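Local coordinates for ribosome inactivating type 1 protein (Iris hollandica, PDB 3MVG) that belongs to the type 1, single-chain ribosome-inactivating proteins and adopts their mixed fold of helices and beta sheet, at residues E161-R166 / L244-R249. Numbering follows the deposited sequence.
Sequences ETARFR and LALLLR
A245 fits against the last turn of helix 146-164, its backbone N giving a bent hydrogen bond to R164 O (2.8 Å, N-H...O 144°) that approaches tilted 33° out of the carbonyl plane. This bond belongs to a single beta bridge between F165 and L244; a backbone bond between R166 and G243 flanks the bridged pair on its other side. Packing is tightest around A245 CB, which points into the helix end, 3.5 Å from A163 O, while the extended R166 chain runs alongside and brings NE to 3.6 Å from A245 CB. L246 holds its CG beside its own backbone N (chi1 -61°), which lays CG and CD1 against A163 O, an acceptor for R24 NE, and sets CD1 4.0 Å from A163 CB. L246 N is buried here without a polar partner. F165 CE1 and L244 CD1 meet at 3.8 Å, the side chains crossing at a slant. The looser side, reached by a bridging water, is at the R166 guanidinium: the water sits in its plane at the edge, accepts from NH2 and donates to A245 O (2.8 Å). Q21 also binds NH2, and N174 of the second subunit packs on R166. R164 has its CB pointing away from 244-249; NH1 keeps a long salt bridge to E161 OE1, NH2 donates to N70 O and bonds a glycerol, and W201 adds a cation-pi contact. The contact thus pins the loop after helix 235-240 to the junction of helices 146-164 and 166-173, with helix 13-27 packed on A245 and L246, and W201 of helix 201-210 against F165 and L244.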
loop_
_atom_site.group_PDB
_atom_site.type_symbol
_atom_site.label_atom_id
_atom_site.label_comp_id
_atom_site.label_asym_id
_atom_site.label_seq_id
_atom_site.Cartn_x
_atom_site.Cartn_y
_atom_site.Cartn_z
ATOM N N GLU A 161 -8.789 -7.292 -8.952
ATOM C CA GLU A 161 -9.180 -6.532 -7.761
ATOM C C GLU A 161 -8.051 -5.669 -7.223
ATOM O O GLU A 161 -8.288 -4.559 -6.756
ATOM C CB GLU A 161 -9.745 -7.426 -6.657
ATOM C CG GLU A 161 -10.989 -8.242 -7.047
ATOM C CD GLU A 161 -12.254 -7.431 -7.266
ATOM O OE1 GLU A 161 -12.218 -6.181 -7.220
ATOM O OE2 GLU A 161 -13.301 -8.071 -7.482
ATOM N N THR A 162 -6.824 -6.185 -7.263
ATOM C CA THR A 162 -5.652 -5.392 -6.887
ATOM C C THR A 162 -5.379 -4.256 -7.890
ATOM O O THR A 162 -4.939 -3.177 -7.491
ATOM C CB THR A 162 -4.418 -6.282 -6.749
ATOM O OG1 THR A 162 -4.302 -7.048 -7.944
ATOM C CG2 THR A 162 -4.536 -7.219 -5.539
ATOM N N ALA A 163 -5.644 -4.489 -9.176
ATOM C CA ALA A 163 -5.552 -3.394 -10.151
ATOM C C ALA A 163 -6.566 -2.292 -9.794
ATOM O O ALA A 163 -6.255 -1.110 -9.866
ATOM C CB ALA A 163 -5.808 -3.899 -11.568
ATOM N N ARG A 164 -7.779 -2.689 -9.400
ATOM C CA ARG A 164 -8.842 -1.738 -9.051
ATOM C C ARG A 164 -8.583 -1.017 -7.735
ATOM O O ARG A 164 -8.942 0.155 -7.599
ATOM C CB ARG A 164 -10.184 -2.452 -8.965
ATOM C CG ARG A 164 -10.737 -2.933 -10.288
ATOM C CD ARG A 164 -11.947 -3.784 -10.001
ATOM N NE ARG A 164 -12.647 -4.219 -11.202
ATOM C CZ ARG A 164 -13.716 -5.010 -11.186
ATOM N NH1 ARG A 164 -14.195 -5.464 -10.038
ATOM N NH2 ARG A 164 -14.302 -5.342 -12.321
ATOM N N PHE A 165 -7.978 -1.712 -6.768
ATOM C CA PHE A 165 -7.817 -1.174 -5.411
ATOM C C PHE A 165 -6.415 -1.375 -4.875
ATOM O O PHE A 165 -6.005 -2.510 -4.559
ATOM C CB PHE A 165 -8.777 -1.841 -4.425
ATOM C CG PHE A 165 -10.220 -1.536 -4.666
ATOM C CD1 PHE A 165 -10.764 -0.321 -4.259
ATOM C CD2 PHE A 165 -11.041 -2.466 -5.274
ATOM C CE1 PHE A 165 -12.113 -0.036 -4.470
ATOM C CE2 PHE A 165 -12.385 -2.190 -5.480
ATOM C CZ PHE A 165 -12.920 -0.978 -5.074
ATOM N N ARG A 166 -5.692 -0.276 -4.709
ATOM C CA ARG A 166 -4.367 -0.330 -4.105
ATOM C C ARG A 166 -4.415 -0.815 -2.659
ATOM O O ARG A 166 -3.412 -1.334 -2.156
ATOM C CB ARG A 166 -3.658 1.019 -4.222
ATOM C CG ARG A 166 -3.361 1.378 -5.660
ATOM C CD ARG A 166 -2.910 2.810 -5.816
ATOM N NE ARG A 166 -2.795 3.184 -7.221
ATOM C CZ ARG A 166 -1.731 2.954 -7.989
ATOM N NH1 ARG A 166 -0.638 2.374 -7.491
ATOM N NH2 ARG A 166 -1.777 3.307 -9.264
ATOM N N LEU A 244 -8.683 3.453 -4.408
ATOM C CA LEU A 244 -9.397 3.310 -5.675
ATOM C C LEU A 244 -8.471 3.755 -6.804
ATOM O O LEU A 244 -7.983 4.886 -6.793
ATOM C CB LEU A 244 -10.689 4.123 -5.654
ATOM C CG LEU A 244 -11.547 4.073 -6.911
ATOM C CD1 LEU A 244 -12.049 2.667 -7.190
ATOM C CD2 LEU A 244 -12.716 5.041 -6.742
ATOM N N ALA A 245 -8.226 2.865 -7.770
ATOM C CA ALA A 245 -7.103 3.035 -8.687
ATOM C C ALA A 245 -7.473 2.967 -10.153
ATOM O O ALA A 245 -6.647 3.263 -11.013
ATOM C CB ALA A 245 -6.005 2.013 -8.374
ATOM N N LEU A 246 -8.699 2.533 -10.427
ATOM C CA LEU A 246 -9.286 2.511 -11.766
ATOM C C LEU A 246 -10.759 2.806 -11.599
ATOM O O LEU A 246 -11.366 2.342 -10.629
ATOM C CB LEU A 246 -9.154 1.130 -12.422
ATOM C CG LEU A 246 -7.758 0.563 -12.661
ATOM C CD1 LEU A 246 -7.854 -0.884 -13.098
ATOM C CD2 LEU A 246 -7.020 1.395 -13.695
ATOM N N LEU A 247 -11.332 3.547 -12.543
ATOM C CA LEU A 247 -12.751 3.889 -12.481
ATOM C C LEU A 247 -13.534 3.221 -13.590
ATOM O O LEU A 247 -13.200 3.364 -14.770
ATOM C CB LEU A 247 -12.963 5.401 -12.595
ATOM C CG LEU A 247 -12.246 6.304 -11.606
ATOM C CD1 LEU A 247 -12.434 7.740 -12.040
ATOM C CD2 LEU A 247 -12.726 6.102 -10.188
ATOM N N LEU A 248 -14.594 2.505 -13.210
ATOM C CA LEU A 248 -15.571 2.024 -14.187
ATOM C C LEU A 248 -16.293 3.234 -14.782
ATOM O O LEU A 248 -16.920 3.995 -14.041
ATOM C CB LEU A 248 -16.577 1.085 -13.517
ATOM C CG LEU A 248 -17.624 0.471 -14.446
ATOM C CD1 LEU A 248 -16.974 -0.495 -15.437
ATOM C CD2 LEU A 248 -18.670 -0.241 -13.620
ATOM N N ARG A 249 -16.202 3.421 -16.095
ATOM C CA ARG A 249 -16.794 4.607 -16.720
ATOM C C ARG A 249 -18.310 4.602 -16.545
ATOM O O ARG A 249 -18.986 3.612 -16.846
ATOM C CB ARG A 249 -16.397 4.707 -18.191
ATOM C CG ARG A 249 -16.843 6.006 -18.874
ATOM C CD ARG A 249 -16.370 6.082 -20.312
ATOM N NE ARG A 249 -14.909 6.111 -20.369
ATOM C CZ ARG A 249 -14.187 6.738 -21.288
ATOM N NH1 ARG A 249 -14.776 7.391 -22.288
ATOM N NH2 ARG A 249 -12.863 6.708 -21.211
HETATM O O HOH W 1 -4.275 4.498 -10.129
#